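Local coordinates for protein glycoside Hydrolase (Bacteroides uniformis, PDB 5T99) that probably hydrolyses galactosidic bonds in agarose-derived sugars, as a family 2 glycoside hydrolase whose pocket holds the sugar mimic d-galacto-isofagomine, at residues A[167-172]-A[321-326]; A[32-37]-A[57-62]. All blocks are in the same frame, centred on the assembly; numbering follows the deposited sequence.

Contact 1: A[167-172]-A[321-326]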
loop_
_atom_site.group_PDB
_atom_site.type_symbol
_atom_site.label_atom_id
_atom_site.label_comp_id
_atom_site.label_asym_id
_atom_site.label_seq_id
_atom_site.Cartn_x
_atom_site.Cartn_y
_atom_site.Cartn_z
ATOM N N GLY A 167 -9.623 -7.175 -13.347
ATOM C CA GLY A 167 -10.593 -8.019 -12.638
ATOM C C GLY A 167 -11.237 -7.345 -11.447
ATOM O O GLY A 167 -10.941 -6.197 -11.137
ATOM N N ILE A 168 -12.109 -8.082 -10.768
ATOM C CA ILE A 168 -12.721 -7.628 -9.528
ATOM C C ILE A 168 -11.687 -7.935 -8.454
ATOM O O ILE A 168 -11.766 -8.949 -7.759
ATOM C CB ILE A 168 -14.088 -8.299 -9.258
ATOM C CG1 ILE A 168 -15.015 -8.115 -10.478
ATOM C CG2 ILE A 168 -14.713 -7.703 -8.003
ATOM C CD1 ILE A 168 -16.359 -8.812 -10.371
ATOM N N TYR A 169 -10.704 -7.036 -8.374
ATOM C CA TYR A 169 -9.479 -7.195 -7.584
ATOM C C TYR A 169 -9.609 -6.779 -6.109
ATOM O O TYR A 169 -8.651 -6.937 -5.325
ATOM C CB TYR A 169 -8.329 -6.414 -8.247
ATOM C CG TYR A 169 -8.369 -4.899 -8.057
ATOM C CD1 TYR A 169 -7.440 -4.249 -7.241
ATOM C CD2 TYR A 169 -9.332 -4.112 -8.700
ATOM C CE1 TYR A 169 -7.485 -2.866 -7.059
ATOM C CE2 TYR A 169 -9.382 -2.746 -8.529
ATOM C CZ TYR A 169 -8.467 -2.121 -7.706
ATOM O OH TYR A 169 -8.537 -0.755 -7.542
ATOM N N ARG A 170 -10.763 -6.222 -5.734
ATOM C CA ARG A 170 -11.047 -5.867 -4.334
ATOM C C ARG A 170 -12.329 -6.542 -3.891
ATOM O O ARG A 170 -13.085 -7.063 -4.719
ATOM C CB ARG A 170 -11.175 -4.350 -4.160
ATOM C CG ARG A 170 -9.887 -3.569 -4.406
ATOM C CD ARG A 170 -10.046 -2.126 -3.970
ATOM N NE ARG A 170 -8.832 -1.339 -4.205
ATOM C CZ ARG A 170 -8.798 -0.017 -4.386
ATOM N NH1 ARG A 170 -9.920 0.712 -4.394
ATOM N NH2 ARG A 170 -7.629 0.585 -4.606
ATOM N N ASN A 171 -12.582 -6.516 -2.583
ATOM C CA ASN A 171 -13.699 -7.262 -2.012
ATOM C C ASN A 171 -15.051 -6.751 -2.509
ATOM O O ASN A 171 -15.181 -5.606 -2.966
ATOM C CB ASN A 171 -13.666 -7.218 -0.483
ATOM C CG ASN A 171 -12.423 -7.854 0.109
ATOM O OD1 ASN A 171 -11.710 -7.220 0.892
ATOM N ND2 ASN A 171 -12.155 -9.097 -0.248
ATOM N N VAL A 172 -16.041 -7.633 -2.417
ATOM C CA VAL A 172 -17.416 -7.347 -2.798
ATOM C C VAL A 172 -18.281 -7.629 -1.578
ATOM O O VAL A 172 -18.019 -8.587 -0.850
ATOM C CB VAL A 172 -17.843 -8.211 -4.006
ATOM C CG1 VAL A 172 -19.270 -7.892 -4.430
ATOM C CG2 VAL A 172 -16.894 -7.982 -5.181
ATOM N N MET A 321 1.810 -11.913 -5.726
ATOM C CA MET A 321 0.391 -11.978 -5.356
ATOM C C MET A 321 -0.520 -11.141 -6.252
ATOM O O MET A 321 -1.741 -11.209 -6.102
ATOM C CB MET A 321 0.196 -11.553 -3.897
ATOM C CG MET A 321 0.899 -12.439 -2.874
ATOM S SD MET A 321 0.314 -14.153 -2.838
ATOM C CE MET A 321 -1.444 -13.951 -2.522
ATOM N N GLY A 322 0.041 -10.373 -7.183
ATOM C CA GLY A 322 -0.776 -9.540 -8.052
ATOM C C GLY A 322 -1.529 -8.449 -7.292
ATOM O O GLY A 322 -1.116 -8.042 -6.197
ATOM N N ALA A 323 -2.644 -8.006 -7.866
ATOM C CA ALA A 323 -3.437 -6.888 -7.329
ATOM C C ALA A 323 -4.628 -7.292 -6.459
ATOM O O ALA A 323 -5.200 -6.432 -5.793
ATOM C CB ALA A 323 -3.918 -5.994 -8.462
ATOM N N ALA A 324 -5.023 -8.566 -6.450
ATOM C CA ALA A 324 -6.119 -8.994 -5.570
ATOM C C ALA A 324 -5.789 -8.649 -4.107
ATOM O O ALA A 324 -4.678 -8.915 -3.648
ATOM C CB ALA A 324 -6.393 -10.483 -5.717
ATOM N N VAL A 325 -6.741 -8.039 -3.395
ATOM C CA VAL A 325 -6.503 -7.615 -2.016
ATOM C C VAL A 325 -6.169 -8.827 -1.161
ATOM O O VAL A 325 -6.889 -9.824 -1.167
ATOM C CB VAL A 325 -7.699 -6.862 -1.385
ATOM C CG1 VAL A 325 -7.478 -6.624 0.112
ATOM C CG2 VAL A 325 -7.892 -5.524 -2.070
ATOM N N ASN A 326 -5.051 -8.734 -0.449
ATOM C CA ASN A 326 -4.673 -9.737 0.528
ATOM C C ASN A 326 -4.074 -9.036 1.744
ATOM O O ASN A 326 -3.018 -8.418 1.664
ATOM C CB ASN A 326 -3.689 -10.728 -0.087
ATOM C CG ASN A 326 -3.338 -11.860 0.856
ATOM O OD1 ASN A 326 -2.686 -11.657 1.896
ATOM N ND2 ASN A 326 -3.753 -13.069 0.493
#

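Contact 2: A[32-37]-A[57-62]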
loop_
_atom_site.group_PDB
_atom_site.type_symbol
_atom_site.label_atom_id
_atom_site.label_comp_id
_atom_site.label_asym_id
_atom_site.label_seq_id
_atom_site.Cartn_x
_atom_site.Cartn_y
_atom_site.Cartn_z
ATOM N N GLU A 32 -17.744 -15.235 -2.561
ATOM C CA GLU A 32 -17.667 -16.663 -2.811
ATOM C C GLU A 32 -18.538 -17.044 -4.003
ATOM O O GLU A 32 -19.595 -16.446 -4.233
ATOM C CB GLU A 32 -18.071 -17.469 -1.563
ATOM C CG GLU A 32 -17.038 -17.460 -0.432
ATOM C CD GLU A 32 -16.873 -16.093 0.228
ATOM O OE1 GLU A 32 -15.716 -15.632 0.349
ATOM O OE2 GLU A 32 -17.902 -15.469 0.605
ATOM N N ASN A 33 -18.061 -18.034 -4.757
ATOM C CA ASN A 33 -18.835 -18.746 -5.786
ATOM C C ASN A 33 -19.227 -17.893 -6.993
ATOM O O ASN A 33 -20.405 -17.711 -7.275
ATOM C CB ASN A 33 -20.067 -19.440 -5.171
ATOM C CG ASN A 33 -19.697 -20.403 -4.050
ATOM O OD1 ASN A 33 -18.842 -21.265 -4.214
ATOM N ND2 ASN A 33 -20.345 -20.253 -2.907
ATOM N N TRP A 34 -18.217 -17.393 -7.699
ATOM C CA TRP A 34 -18.411 -16.723 -8.974
ATOM C C TRP A 34 -17.954 -17.603 -10.135
ATOM O O TRP A 34 -17.215 -18.578 -9.951
ATOM C CB TRP A 34 -17.638 -15.395 -9.026
ATOM C CG TRP A 34 -18.169 -14.328 -8.133
ATOM C CD1 TRP A 34 -18.033 -14.254 -6.777
ATOM C CD2 TRP A 34 -18.890 -13.152 -8.528
ATOM N NE1 TRP A 34 -18.638 -13.112 -6.298
ATOM C CE2 TRP A 34 -19.177 -12.420 -7.350
ATOM C CE3 TRP A 34 -19.340 -12.657 -9.757
ATOM C CZ2 TRP A 34 -19.882 -11.216 -7.368
ATOM C CZ3 TRP A 34 -20.049 -11.459 -9.773
ATOM C CH2 TRP A 34 -20.311 -10.751 -8.583
ATOM N N ARG A 35 -18.407 -17.221 -11.329
ATOM C CA ARG A 35 -17.910 -17.744 -12.604
ATOM C C ARG A 35 -17.141 -16.637 -13.328
ATOM O O ARG A 35 -17.600 -15.478 -13.347
ATOM C CB ARG A 35 -19.079 -18.185 -13.476
ATOM C CG ARG A 35 -19.969 -19.241 -12.836
ATOM C CD ARG A 35 -19.249 -20.570 -12.761
ATOM N NE ARG A 35 -20.201 -21.640 -12.485
ATOM C CZ ARG A 35 -20.129 -22.898 -12.933
ATOM N NH1 ARG A 35 -19.138 -23.317 -13.733
ATOM N NH2 ARG A 35 -21.081 -23.761 -12.574
ATOM N N PHE A 36 -15.989 -16.991 -13.909
ATOM C CA PHE A 36 -15.137 -16.053 -14.662
ATOM C C PHE A 36 -14.836 -16.569 -16.075
ATOM O O PHE A 36 -14.641 -17.769 -16.290
ATOM C CB PHE A 36 -13.819 -15.789 -13.912
ATOM C CG PHE A 36 -12.800 -14.983 -14.700
ATOM C CD1 PHE A 36 -13.025 -13.633 -14.991
ATOM C CD2 PHE A 36 -11.611 -15.568 -15.142
ATOM C CE1 PHE A 36 -12.097 -12.889 -15.707
ATOM C CE2 PHE A 36 -10.677 -14.829 -15.860
ATOM C CZ PHE A 36 -10.920 -13.487 -16.140
ATOM N N PHE A 37 -14.797 -15.636 -17.023
ATOM C CA PHE A 37 -14.385 -15.905 -18.390
ATOM C C PHE A 37 -13.587 -14.715 -18.931
ATOM O O PHE A 37 -14.112 -13.603 -19.008
ATOM C CB PHE A 37 -15.613 -16.174 -19.275
ATOM C CG PHE A 37 -15.271 -16.487 -20.704
ATOM C CD1 PHE A 37 -15.327 -15.494 -21.684
ATOM C CD2 PHE A 37 -14.867 -17.775 -21.071
ATOM C CE1 PHE A 37 -14.998 -15.784 -23.005
ATOM C CE2 PHE A 37 -14.541 -18.069 -22.391
ATOM C CZ PHE A 37 -14.611 -17.074 -23.360
ATOM N N LEU A 57 -14.220 -19.593 -9.226
ATOM C CA LEU A 57 -13.280 -18.912 -8.343
ATOM C C LEU A 57 -13.988 -18.023 -7.326
ATOM O O LEU A 57 -15.161 -17.664 -7.501
ATOM C CB LEU A 57 -12.237 -18.119 -9.153
ATOM C CG LEU A 57 -12.597 -16.893 -10.019
ATOM C CD1 LEU A 57 -13.958 -17.007 -10.685
ATOM C CD2 LEU A 57 -12.538 -15.582 -9.256
ATOM N N ASN A 58 -13.263 -17.706 -6.250
ATOM C CA ASN A 58 -13.678 -16.698 -5.268
ATOM C C ASN A 58 -12.903 -15.390 -5.489
ATOM O O ASN A 58 -11.722 -15.404 -5.821
ATOM C CB ASN A 58 -13.447 -17.190 -3.837
ATOM C CG ASN A 58 -14.221 -18.455 -3.510
ATOM O OD1 ASN A 58 -15.221 -18.800 -4.159
ATOM N ND2 ASN A 58 -13.764 -19.159 -2.481
ATOM N N LEU A 59 -13.595 -14.270 -5.288
ATOM C CA LEU A 59 -12.997 -12.939 -5.362
ATOM C C LEU A 59 -12.309 -12.681 -4.015
ATOM O O LEU A 59 -12.628 -13.368 -3.046
ATOM C CB LEU A 59 -14.087 -11.888 -5.627
ATOM C CG LEU A 59 -15.001 -12.135 -6.830
ATOM C CD1 LEU A 59 -16.042 -11.039 -6.931
ATOM C CD2 LEU A 59 -14.189 -12.232 -8.112
ATOM N N PRO A 60 -11.383 -11.724 -3.924
ATOM C CA PRO A 60 -10.921 -10.872 -5.039
ATOM C C PRO A 60 -10.019 -11.605 -6.029
ATOM O O PRO A 60 -9.420 -12.620 -5.680
ATOM C CB PRO A 60 -10.143 -9.764 -4.326
ATOM C CG PRO A 60 -9.652 -10.395 -3.063
ATOM C CD PRO A 60 -10.549 -11.555 -2.723
ATOM N N HIS A 61 -9.927 -11.070 -7.242
ATOM C CA HIS A 61 -9.277 -11.753 -8.374
ATOM C C HIS A 61 -8.621 -10.762 -9.350
ATOM O O HIS A 61 -9.273 -9.832 -9.849
ATOM C CB HIS A 61 -10.333 -12.604 -9.107
ATOM C CG HIS A 61 -9.845 -13.259 -10.366
ATOM N ND1 HIS A 61 -8.817 -14.178 -10.384
ATOM C CD2 HIS A 61 -10.282 -13.163 -11.642
ATOM C CE1 HIS A 61 -8.628 -14.599 -11.621
ATOM N NE2 HIS A 61 -9.501 -13.992 -12.406
ATOM N N ASP A 62 -7.334 -10.979 -9.601
ATOM C CA ASP A 62 -6.573 -10.291 -10.643
ATOM C C ASP A 62 -6.273 -11.337 -11.712
ATOM O O ASP A 62 -5.440 -12.216 -11.486
ATOM C CB ASP A 62 -5.273 -9.760 -10.021
ATOM C CG ASP A 62 -4.387 -8.978 -10.998
ATOM O OD1 ASP A 62 -4.835 -8.617 -12.123
ATOM O OD2 ASP A 62 -3.223 -8.714 -10.592
#

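Contact 1: A[167-172]-A[321-326]
Arg-170 and Val-325 meet along the apolar part of the arginine, beside a backbone bond that joins the two loops. At the start of the arginine side chain, CB lies 4.1 Å from Val-325 CG2. The first torsion (chi1 -66°) sets CG beside the backbone N, where it comes within 3.6 Å of the same methyl while its other flank rests on one face of the Tyr-169 ring. The chain then runs extended through CD to NE and carries the guanidinium beyond the valine. Tyr-169 OH sits 3.2 Å above the centre of this flat group. At the tip, NH1 donates to the carbonyls of Tyr-130 and Asp-108, and NH2 to that of Pro-351, so the buried charge is met by backbone oxygens. An arginine suits this place because its methylenes pack while its far end reaches several acceptors.

Beside the arginine's methylenes, Val-325 N donates to Tyr-169 O at 2.9 Å, with 146° at the hydrogen. A CA-H···O contact from Ala-324 CA at 3.3 Å supplements this bond on the same oxygen. The tyrosine presents its ring edge to the barrel loop, CD1 lying 3.4 Å from Ala-323 O, and its hydroxyl bonds to Gly-129 O. The short side chain of Ala-323, whose CB packs on Tyr-169 CD1, suits so close an approach of the two backbones.

The 167-172 loop of the sugar-binding domain thus meets the 321-326 loop of the TIM barrel through one backbone hydrogen bond, the ring edge of Tyr-169 and the packing of methyls, while the arginine's bond to Pro-351 O adds a second polar tie to the barrel.

Contact 2: A[32-37]-A[57-62]
Leu-59 CD1 lies over one face of the Trp-34 indole, 3.5 Å from the centroid of the five-membered ring and close to its normal, a CH-pi contact. The leucine crosses the indole at a slant, with CG leaning toward the tryptophan CD1. Leu-57 fills the neighbouring place: its first torsion holds CG between the backbone N and the carbonyl carbon (chi1 66°), and the branch CD1 reaches Phe-36 CB at 3.5 Å and stands 4.3 Å from Trp-34 CB. Farther along, the edge of the His-61 ring is turned toward the face of Phe-36 in a T-shaped pair, centroids 4.8 Å apart and planes at 69°. Tyr-88 of strand 86-93 also meets the Phe-36 ring, which joins this group to the next strand of the sheet.

The backbone here belongs to the beta sandwich of the sugar-binding domain, in which strand 55-57 lines the edge of a six-stranded antiparallel sheet next to strand 34-38. Trp-34 and Leu-57 form a hydrogen-bonded pair: Trp-34 N reaches Leu-57 O at 3.1 Å, and Leu-57 N returns to Trp-34 O at 3.2 Å. The indole NE1 bonds to Phe-30 O, which fixes the tilt of the ring; a serine in place of Trp-34 would probably leave that carbonyl without its donor and strip Leu-59 of the aromatic face it covers.

Past the end of strand 55-57 the chain runs on as loop, with a cis peptide between Leu-59 and Pro-60. At the polar edge Asn-33, whose left-handed backbone conformation asparagine tolerates well, donates its N-H almost straight (175°) to Asn-58 OD1 at 3.0 Å. The same oxygen lies 3.5 Å from Glu-32 CA, and Glu-32 O takes a bond from Lys-90 NZ.

In the fold
Contact 2 comes first along the chain and closes before contact 1 opens; their centres are 10 Å apart. Contact 2 lies wholly within the sugar-binding domain, whereas contact 1 carries that domain, through the loop before strand 172-177, to the barrel loop that leads into helix 327-339. The 57-62 segment touches both halves of contact 1: Ile-168 O probably accepts a hydrogen bond from His-61 N, and Asp-62 OD2 one from Ala-323 N. Pro-60 packs against Tyr-169 O and Val-325 O. The loop that leaves the sheet edge thus runs directly into the domain interface, consistent with a fixed placement of the sandwich against the catalytic barrel.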